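Local atomic coordinates of fimbrial subunit type 1 (Actinomyces oris, PDB entry 3UXF), a protein that forms the major fimbrial subunit, a secreted pilin built into the cell-wall-linked surface fimbriae of the Gram-positive bacterium that makes it. Residues V149-M161 with N171-S183. Numbering follows the deposited sequence.
Sequences VIPAEDFVVTLPM and NYNVHVYPKNTLS
Pro-160 lies on one face of the Tyr-172 ring, its CB 3.8 Å from the ring centroid and 13° off the normal, a CH-pi contact, while CG of the proline reaches CE1. The Phe-155 ring has the carbonyl oxygen of Glu-153 at its edge, in plane; Val-176 and Pro-178 approach it obliquely, CZ lying 3.5 Å from Val-176 CG2. Phe-155 thus fills in between the two sheets of the beta sandwich of the N-terminal pilin domain, whereas the Tyr-172 contact lies at the end where Pro-160 meets it. Strands 155-159 and 173-176 belong to different sheets, and their nearly antiparallel axes, 7.8 Å apart, are too distant for backbone pairing, so side chains fill the gap. Phe-155 CG sits between its backbone N and carbonyl carbon (chi1 65°), turning the ring toward Val-176. Val-157 CG2 touches CG1 of both Val-174 and Val-176, and Leu-159 CD1 and Met-161 SD add to the cover over Val-174. Outside the pair, Leu-45 and Val-47 of strand 44-48 and Val-140 of strand 136-144 extend this core.

Backbone pairing closes the interface at both ends. After the cis peptide before Pro-160, Met-161 forms an antiparallel hydrogen-bonded pair with Asn-171: N of Asn-171 donates to O of Met-161, and N of Met-161 donates back to O of Asn-171. Just beyond, Asn-171 OD1 accepts from Asn-173 N, an Asx turn.

At the far end a single bridge joins Ala-152 to Asn-180, with Glu-153 N bonded to Lys-179 O at 2.8 Å. A water accepts from Lys-179 N and donates to Glu-153 O, linking backbones that have begun to diverge. Ile-150 packs CG2 on Leu-182 CB, and the buried Asn-180 amide donates through ND2 to Glu-51 O. Finally, Thr-181 N donates to Pro-151 O at 2.8 Å, nearly straight with 167° at the hydrogen.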
ATOM      1  N   VAL A 149       8.963   6.833   7.865  1.00 17.29           N
ATOM      2  CA  VAL A 149       8.494   6.298   9.138  1.00 16.70           C
ATOM      3  C   VAL A 149       7.293   7.085   9.676  1.00 15.85           C
ATOM      4  O   VAL A 149       7.230   8.297   9.584  1.00 18.01           O
ATOM      5  CB  VAL A 149       9.656   6.346  10.174  1.00 18.58           C
ATOM      6  CG1 VAL A 149       9.129   6.100  11.594  1.00 17.79           C
ATOM      7  CG2 VAL A 149      10.747   5.343   9.779  1.00 21.38           C
ATOM      8  N   ILE A 150       6.307   6.401  10.247  1.00 15.62           N
ATOM      9  CA  ILE A 150       5.196   7.100  10.871  1.00 17.01           C
ATOM     10  C   ILE A 150       5.569   7.604  12.294  1.00 14.23           C
ATOM     11  O   ILE A 150       5.982   6.797  13.111  1.00 18.26           O
ATOM     12  CB  ILE A 150       3.985   6.166  10.990  1.00 15.81           C
ATOM     13  CG1 ILE A 150       3.543   5.734   9.580  1.00 20.21           C
ATOM     14  CG2 ILE A 150       2.802   6.888  11.657  1.00 16.51           C
ATOM     15  CD1 ILE A 150       2.564   4.586   9.599  1.00 17.77           C
ATOM     16  N   PRO A 151       5.406   8.909  12.559  1.00 16.03           N
ATOM     17  CA  PRO A 151       5.799   9.400  13.891  1.00 16.33           C
ATOM     18  C   PRO A 151       4.922   8.842  14.992  1.00 17.67           C
ATOM     19  O   PRO A 151       3.715   8.592  14.808  1.00 17.90           O
ATOM     20  CB  PRO A 151       5.534  10.907  13.816  1.00 20.27           C
ATOM     21  CG  PRO A 151       5.434  11.234  12.398  1.00 20.31           C
ATOM     22  CD  PRO A 151       4.901   9.999  11.717  1.00 20.13           C
ATOM     23  N   ALA A 152       5.529   8.669  16.162  1.00 16.16           N
ATOM     24  CA  ALA A 152       4.755   8.402  17.375  1.00 16.51           C
ATOM     25  C   ALA A 152       3.960   9.614  17.854  1.00 16.33           C
ATOM     26  O   ALA A 152       4.349  10.771  17.630  1.00 19.14           O
ATOM     27  CB  ALA A 152       5.707   7.916  18.497  1.00 16.84           C
ATOM     28  N   GLU A 153       2.861   9.359  18.571  1.00 19.13           N
ATOM     29  CA  GLU A 153       2.130  10.438  19.226  1.00 19.30           C
ATOM     30  C   GLU A 153       2.885  10.880  20.459  1.00 18.54           C
ATOM     31  O   GLU A 153       3.443  10.042  21.135  1.00 17.96           O
ATOM     32  CB  GLU A 153       0.764   9.958  19.673  1.00 23.80           C
ATOM     33  CG  GLU A 153      -0.160   9.669  18.495  1.00 31.43           C
ATOM     34  CD  GLU A 153      -1.629   9.579  18.896  1.00 46.73           C
ATOM     35  OE1 GLU A 153      -1.929   9.096  20.029  1.00 43.60           O
ATOM     36  OE2 GLU A 153      -2.481   9.994  18.064  1.00 47.96           O
ATOM     37  N   ASP A 154       2.889  12.174  20.728  1.00 15.16           N
ATOM     38  CA  ASP A 154       3.476  12.685  21.979  1.00 14.35           C
ATOM     39  C   ASP A 154       2.749  12.065  23.169  1.00 17.13           C
ATOM     40  O   ASP A 154       1.526  11.800  23.132  1.00 18.40           O
ATOM     41  CB  ASP A 154       3.324  14.205  22.098  1.00 16.48           C
ATOM     42  CG  ASP A 154       4.173  14.995  21.104  1.00 19.49           C
ATOM     43  OD1 ASP A 154       5.025  14.434  20.394  1.00 20.84           O
ATOM     44  OD2 ASP A 154       3.987  16.232  21.097  1.00 25.43           O
ATOM     45  N   PHE A 155       3.469  11.910  24.279  1.00 15.02           N
ATOM     46  CA  PHE A 155       2.838  11.345  25.448  1.00 16.37           C
ATOM     47  C   PHE A 155       3.575  11.789  26.699  1.00 13.99           C
ATOM     48  O   PHE A 155       4.688  12.331  26.607  1.00 15.59           O
ATOM     49  CB  PHE A 155       2.757   9.821  25.343  1.00 19.12           C
ATOM     50  CG  PHE A 155       4.094   9.133  25.331  1.00 18.29           C
ATOM     51  CD1 PHE A 155       4.638   8.632  26.508  1.00 19.34           C
ATOM     52  CD2 PHE A 155       4.797   8.962  24.143  1.00 16.81           C
ATOM     53  CE1 PHE A 155       5.857   8.000  26.512  1.00 19.13           C
ATOM     54  CE2 PHE A 155       6.009   8.321  24.134  1.00 17.96           C
ATOM     55  CZ  PHE A 155       6.555   7.835  25.334  1.00 18.42           C
ATOM     56  N   VAL A 156       2.914  11.617  27.841  1.00 15.85           N
ATOM     57  CA  VAL A 156       3.485  11.980  29.129  1.00 16.25           C
ATOM     58  C   VAL A 156       3.771  10.700  29.892  1.00 15.73           C
ATOM     59  O   VAL A 156       2.939   9.772  29.901  1.00 16.72           O
ATOM     60  CB  VAL A 156       2.512  12.843  29.922  1.00 16.61           C
ATOM     61  CG1 VAL A 156       3.040  13.084  31.354  1.00 17.49           C
ATOM     62  CG2 VAL A 156       2.295  14.163  29.218  1.00 20.60           C
ATOM     63  N   VAL A 157       4.935  10.638  30.543  1.00 14.63           N
ATOM     64  CA  VAL A 157       5.285   9.488  31.348  1.00 15.54           C
ATOM     65  C   VAL A 157       5.756   9.977  32.717  1.00 12.76           C
ATOM     66  O   VAL A 157       6.265  11.102  32.826  1.00 14.59           O
ATOM     67  CB  VAL A 157       6.370   8.668  30.649  1.00 17.50           C
ATOM     68  CG1 VAL A 157       7.687   9.423  30.564  1.00 14.47           C
ATOM     69  CG2 VAL A 157       6.519   7.300  31.291  1.00 15.05           C
ATOM     70  N   THR A 158       5.549   9.176  33.758  1.00 13.18           N
ATOM     71  CA  THR A 158       6.109   9.491  35.059  1.00 12.22           C
ATOM     72  C   THR A 158       7.206   8.478  35.401  1.00 12.25           C
ATOM     73  O   THR A 158       7.070   7.291  35.090  1.00 11.92           O
ATOM     74  CB  THR A 158       5.040   9.487  36.186  1.00 14.37           C
ATOM     75  OG1 THR A 158       4.413   8.204  36.344  1.00 13.21           O
ATOM     76  CG2 THR A 158       3.943  10.484  35.873  1.00 13.03           C
ATOM     77  N   LEU A 159       8.264   8.958  36.042  1.00 12.62           N
ATOM     78  CA  LEU A 159       9.277   8.093  36.647  1.00 11.90           C
ATOM     79  C   LEU A 159       9.244   8.413  38.120  1.00 12.89           C
ATOM     80  O   LEU A 159       9.592   9.527  38.512  1.00 12.58           O
ATOM     81  CB  LEU A 159      10.649   8.504  36.147  1.00 13.38           C
ATOM     82  CG  LEU A 159      11.179   8.026  34.788  1.00 22.94           C
ATOM     83  CD1 LEU A 159      10.232   7.218  33.837  1.00 16.24           C
ATOM     84  CD2 LEU A 159      12.128   9.027  34.089  1.00 13.02           C
ATOM     85  N   PRO A 160       8.837   7.456  38.974  1.00 11.58           N
ATOM     86  CA  PRO A 160       8.375   6.100  38.659  1.00 14.12           C
ATOM     87  C   PRO A 160       6.906   6.071  38.258  1.00 12.84           C
ATOM     88  O   PRO A 160       6.212   7.104  38.270  1.00 13.65           O
ATOM     89  CB  PRO A 160       8.543   5.370  39.998  1.00 12.30           C
ATOM     90  CG  PRO A 160       8.225   6.475  41.027  1.00 13.70           C
ATOM     91  CD  PRO A 160       8.769   7.749  40.419  1.00 12.87           C
ATOM     92  N   MET A 161       6.441   4.873  37.897  1.00 11.86           N
ATOM     93  CA  MET A 161       5.041   4.551  37.698  1.00 11.78           C
ATOM     94  C   MET A 161       4.707   3.537  38.749  1.00 12.56           C
ATOM     95  O   MET A 161       5.584   2.781  39.161  1.00 14.95           O
ATOM     96  CB  MET A 161       4.848   3.831  36.345  1.00 15.71           C
ATOM     97  CG  MET A 161       4.789   4.761  35.172  1.00 17.44           C
ATOM     98  SD  MET A 161       4.474   3.755  33.714  1.00 20.12           S
ATOM     99  CE  MET A 161       2.823   3.198  34.087  1.00 21.53           C
ATOM    100  N   ASN A 171       7.721   1.518  40.013  1.00 12.53           N
ATOM    101  CA  ASN A 171       8.658   1.087  38.983  1.00 13.80           C
ATOM    102  C   ASN A 171       9.464   2.273  38.473  1.00 11.92           C
ATOM    103  O   ASN A 171       8.914   3.182  37.863  1.00 11.60           O
ATOM    104  CB  ASN A 171       7.912   0.407  37.834  1.00 13.00           C
ATOM    105  CG  ASN A 171       8.814   0.087  36.658  1.00 13.55           C
ATOM    106  OD1 ASN A 171      10.021  -0.065  36.812  1.00 14.36           O
ATOM    107  ND2 ASN A 171       8.224  -0.016  35.476  1.00 15.74           N
ATOM    108  N   TYR A 172      10.766   2.267  38.743  1.00 13.28           N
ATOM    109  CA  TYR A 172      11.632   3.379  38.368  1.00 11.92           C
ATOM    110  C   TYR A 172      12.313   3.182  37.015  1.00 12.63           C
ATOM    111  O   TYR A 172      13.011   4.065  36.535  1.00 12.25           O
ATOM    112  CB  TYR A 172      12.688   3.625  39.448  1.00 12.69           C
ATOM    113  CG  TYR A 172      12.131   4.100  40.771  1.00 12.18           C
ATOM    114  CD1 TYR A 172      12.084   5.449  41.082  1.00 12.34           C
ATOM    115  CD2 TYR A 172      11.660   3.197  41.712  1.00 12.51           C
ATOM    116  CE1 TYR A 172      11.580   5.886  42.288  1.00 13.54           C
ATOM    117  CE2 TYR A 172      11.154   3.629  42.923  1.00 13.01           C
ATOM    118  CZ  TYR A 172      11.118   4.975  43.204  1.00 15.94           C
ATOM    119  OH  TYR A 172      10.616   5.413  44.404  1.00 13.84           O
ATOM    120  N   ASN A 173      12.113   2.018  36.412  1.00 13.13           N
ATOM    121  CA  ASN A 173      12.688   1.720  35.106  1.00 12.95           C
ATOM    122  C   ASN A 173      11.543   1.470  34.147  1.00 12.41           C
ATOM    123  O   ASN A 173      11.108   0.338  33.962  1.00 14.64           O
ATOM    124  CB  ASN A 173      13.605   0.505  35.200  1.00 13.60           C
ATOM    125  CG  ASN A 173      14.754   0.724  36.162  1.00 14.94           C
ATOM    126  OD1 ASN A 173      14.799   0.133  37.236  1.00 24.23           O
ATOM    127  ND2 ASN A 173      15.682   1.587  35.784  1.00 12.99           N
ATOM    128  N   VAL A 174      11.016   2.555  33.600  1.00 12.69           N
ATOM    129  CA  VAL A 174       9.808   2.507  32.803  1.00 14.32           C
ATOM    130  C   VAL A 174      10.055   2.222  31.329  1.00 11.84           C
ATOM    131  O   VAL A 174      10.971   2.767  30.722  1.00 13.19           O
ATOM    132  CB  VAL A 174       9.007   3.814  32.956  1.00 13.83           C
ATOM    133  CG1 VAL A 174       7.765   3.787  32.090  1.00 15.90           C
ATOM    134  CG2 VAL A 174       8.643   4.034  34.414  1.00 14.90           C
ATOM    135  N   HIS A 175       9.220   1.354  30.772  1.00 13.19           N
ATOM    136  CA  HIS A 175       9.275   1.013  29.362  1.00 13.23           C
ATOM    137  C   HIS A 175       7.977   1.465  28.724  1.00 12.71           C
ATOM    138  O   HIS A 175       6.900   1.182  29.233  1.00 15.67           O
ATOM    139  CB  HIS A 175       9.442  -0.493  29.179  1.00 14.86           C
ATOM    140  CG  HIS A 175      10.805  -0.991  29.536  1.00 18.26           C
ATOM    141  ND1 HIS A 175      11.730  -1.367  28.588  1.00 20.07           N
ATOM    142  CD2 HIS A 175      11.404  -1.167  30.737  1.00 18.35           C
ATOM    143  CE1 HIS A 175      12.839  -1.754  29.189  1.00 20.76           C
ATOM    144  NE2 HIS A 175      12.668  -1.642  30.494  1.00 19.65           N
ATOM    145  N   VAL A 176       8.081   2.178  27.611  1.00 14.76           N
ATOM    146  CA  VAL A 176       6.895   2.654  26.921  1.00 13.85           C
ATOM    147  C   VAL A 176       6.914   2.263  25.448  1.00 15.67           C
ATOM    148  O   VAL A 176       7.960   2.272  24.805  1.00 15.20           O
ATOM    149  CB  VAL A 176       6.727   4.182  27.061  1.00 14.73           C
ATOM    150  CG1 VAL A 176       6.363   4.544  28.490  1.00 17.70           C
ATOM    151  CG2 VAL A 176       7.994   4.897  26.638  1.00 19.42           C
ATOM    152  N   TYR A 177       5.743   1.909  24.932  1.00 17.37           N
ATOM    153  CA  TYR A 177       5.579   1.540  23.533  1.00 19.79           C
ATOM    154  C   TYR A 177       4.606   2.524  22.902  1.00 17.65           C
ATOM    155  O   TYR A 177       3.399   2.301  22.904  1.00 23.36           O
ATOM    156  CB  TYR A 177       5.040   0.113  23.415  1.00 19.54           C
ATOM    157  CG  TYR A 177       5.943  -0.936  24.024  1.00 21.48           C
ATOM    158  CD1 TYR A 177       6.750  -1.734  23.227  1.00 20.39           C
ATOM    159  CD2 TYR A 177       5.990  -1.124  25.396  1.00 19.46           C
ATOM    160  CE1 TYR A 177       7.576  -2.689  23.779  1.00 23.93           C
ATOM    161  CE2 TYR A 177       6.812  -2.076  25.957  1.00 22.17           C
ATOM    162  CZ  TYR A 177       7.602  -2.858  25.145  1.00 25.38           C
ATOM    163  OH  TYR A 177       8.425  -3.806  25.701  1.00 26.06           O
ATOM    164  N   PRO A 178       5.139   3.624  22.383  1.00 19.41           N
ATOM    165  CA  PRO A 178       4.304   4.690  21.823  1.00 21.49           C
ATOM    166  C   PRO A 178       3.481   4.246  20.621  1.00 23.93           C
ATOM    167  O   PRO A 178       3.854   3.322  19.902  1.00 23.98           O
ATOM    168  CB  PRO A 178       5.320   5.758  21.413  1.00 20.72           C
ATOM    169  CG  PRO A 178       6.599   5.038  21.263  1.00 21.80           C
ATOM    170  CD  PRO A 178       6.574   3.914  22.241  1.00 17.50           C
ATOM    171  N   LYS A 179       2.360   4.924  20.422  1.00 19.91           N
ATOM    172  CA  LYS A 179       1.443   4.636  19.331  1.00 23.30           C
ATOM    173  C   LYS A 179       1.750   5.486  18.099  1.00 19.60           C
ATOM    174  O   LYS A 179       2.044   6.674  18.209  1.00 20.48           O
ATOM    175  CB  LYS A 179       0.009   4.927  19.811  1.00 25.00           C
ATOM    176  CG  LYS A 179      -1.079   4.709  18.747  1.00 38.46           C
ATOM    177  CD  LYS A 179      -2.435   5.341  19.149  1.00 43.05           C
ATOM    178  CE  LYS A 179      -3.429   4.296  19.661  1.00 56.79           C
ATOM    179  NZ  LYS A 179      -3.672   3.185  18.684  1.00 56.69           N
ATOM    180  N   ASN A 180       1.627   4.883  16.914  1.00 17.62           N
ATOM    181  CA  ASN A 180       1.706   5.663  15.689  1.00 17.79           C
ATOM    182  C   ASN A 180       0.615   6.712  15.536  1.00 16.79           C
ATOM    183  O   ASN A 180      -0.562   6.461  15.825  1.00 20.32           O
ATOM    184  CB  ASN A 180       1.624   4.722  14.500  1.00 20.38           C
ATOM    185  CG  ASN A 180       2.908   4.006  14.229  1.00 19.58           C
ATOM    186  OD1 ASN A 180       3.966   4.357  14.756  1.00 19.84           O
ATOM    187  ND2 ASN A 180       2.845   3.024  13.336  1.00 21.70           N
ATOM    188  N   THR A 181       0.980   7.880  15.034  1.00 19.36           N
ATOM    189  CA  THR A 181       0.002   8.916  14.770  1.00 18.71           C
ATOM    190  C   THR A 181      -0.903   8.579  13.604  1.00 22.13           C
ATOM    191  O   THR A 181      -1.991   9.149  13.488  1.00 24.80           O
ATOM    192  CB  THR A 181       0.680  10.241  14.389  1.00 23.19           C
ATOM    193  OG1 THR A 181       1.619  10.020  13.328  1.00 20.97           O
ATOM    194  CG2 THR A 181       1.406  10.832  15.597  1.00 24.80           C
ATOM    195  N   LEU A 182      -0.434   7.701  12.732  1.00 18.24           N
ATOM    196  CA  LEU A 182      -1.218   7.328  11.544  1.00 18.30           C
ATOM    197  C   LEU A 182      -1.354   5.835  11.497  1.00 19.06           C
ATOM    198  O   LEU A 182      -0.377   5.116  11.669  1.00 19.89           O
ATOM    199  CB  LEU A 182      -0.509   7.790  10.255  1.00 17.51           C
ATOM    200  CG  LEU A 182      -0.209   9.288  10.167  1.00 19.11           C
ATOM    201  CD1 LEU A 182       0.599   9.612   8.904  1.00 18.36           C
ATOM    202  CD2 LEU A 182      -1.487  10.143  10.185  1.00 22.31           C
ATOM    203  N   SER A 183      -2.561   5.355  11.220  1.00 18.50           N
ATOM    204  CA  SER A 183      -2.809   3.931  11.191  1.00 21.40           C
ATOM    205  C   SER A 183      -2.258   3.244   9.964  1.00 24.04           C
ATOM    206  O   SER A 183      -2.044   2.035   9.984  1.00 28.00           O
ATOM    207  CB  SER A 183      -4.301   3.658  11.315  1.00 28.33           C
ATOM    208  OG  SER A 183      -5.004   4.373  10.314  1.00 27.76           O
TER
HETATM  209  O   HOH W   1       2.380   7.518  21.863  1.00 23.71           O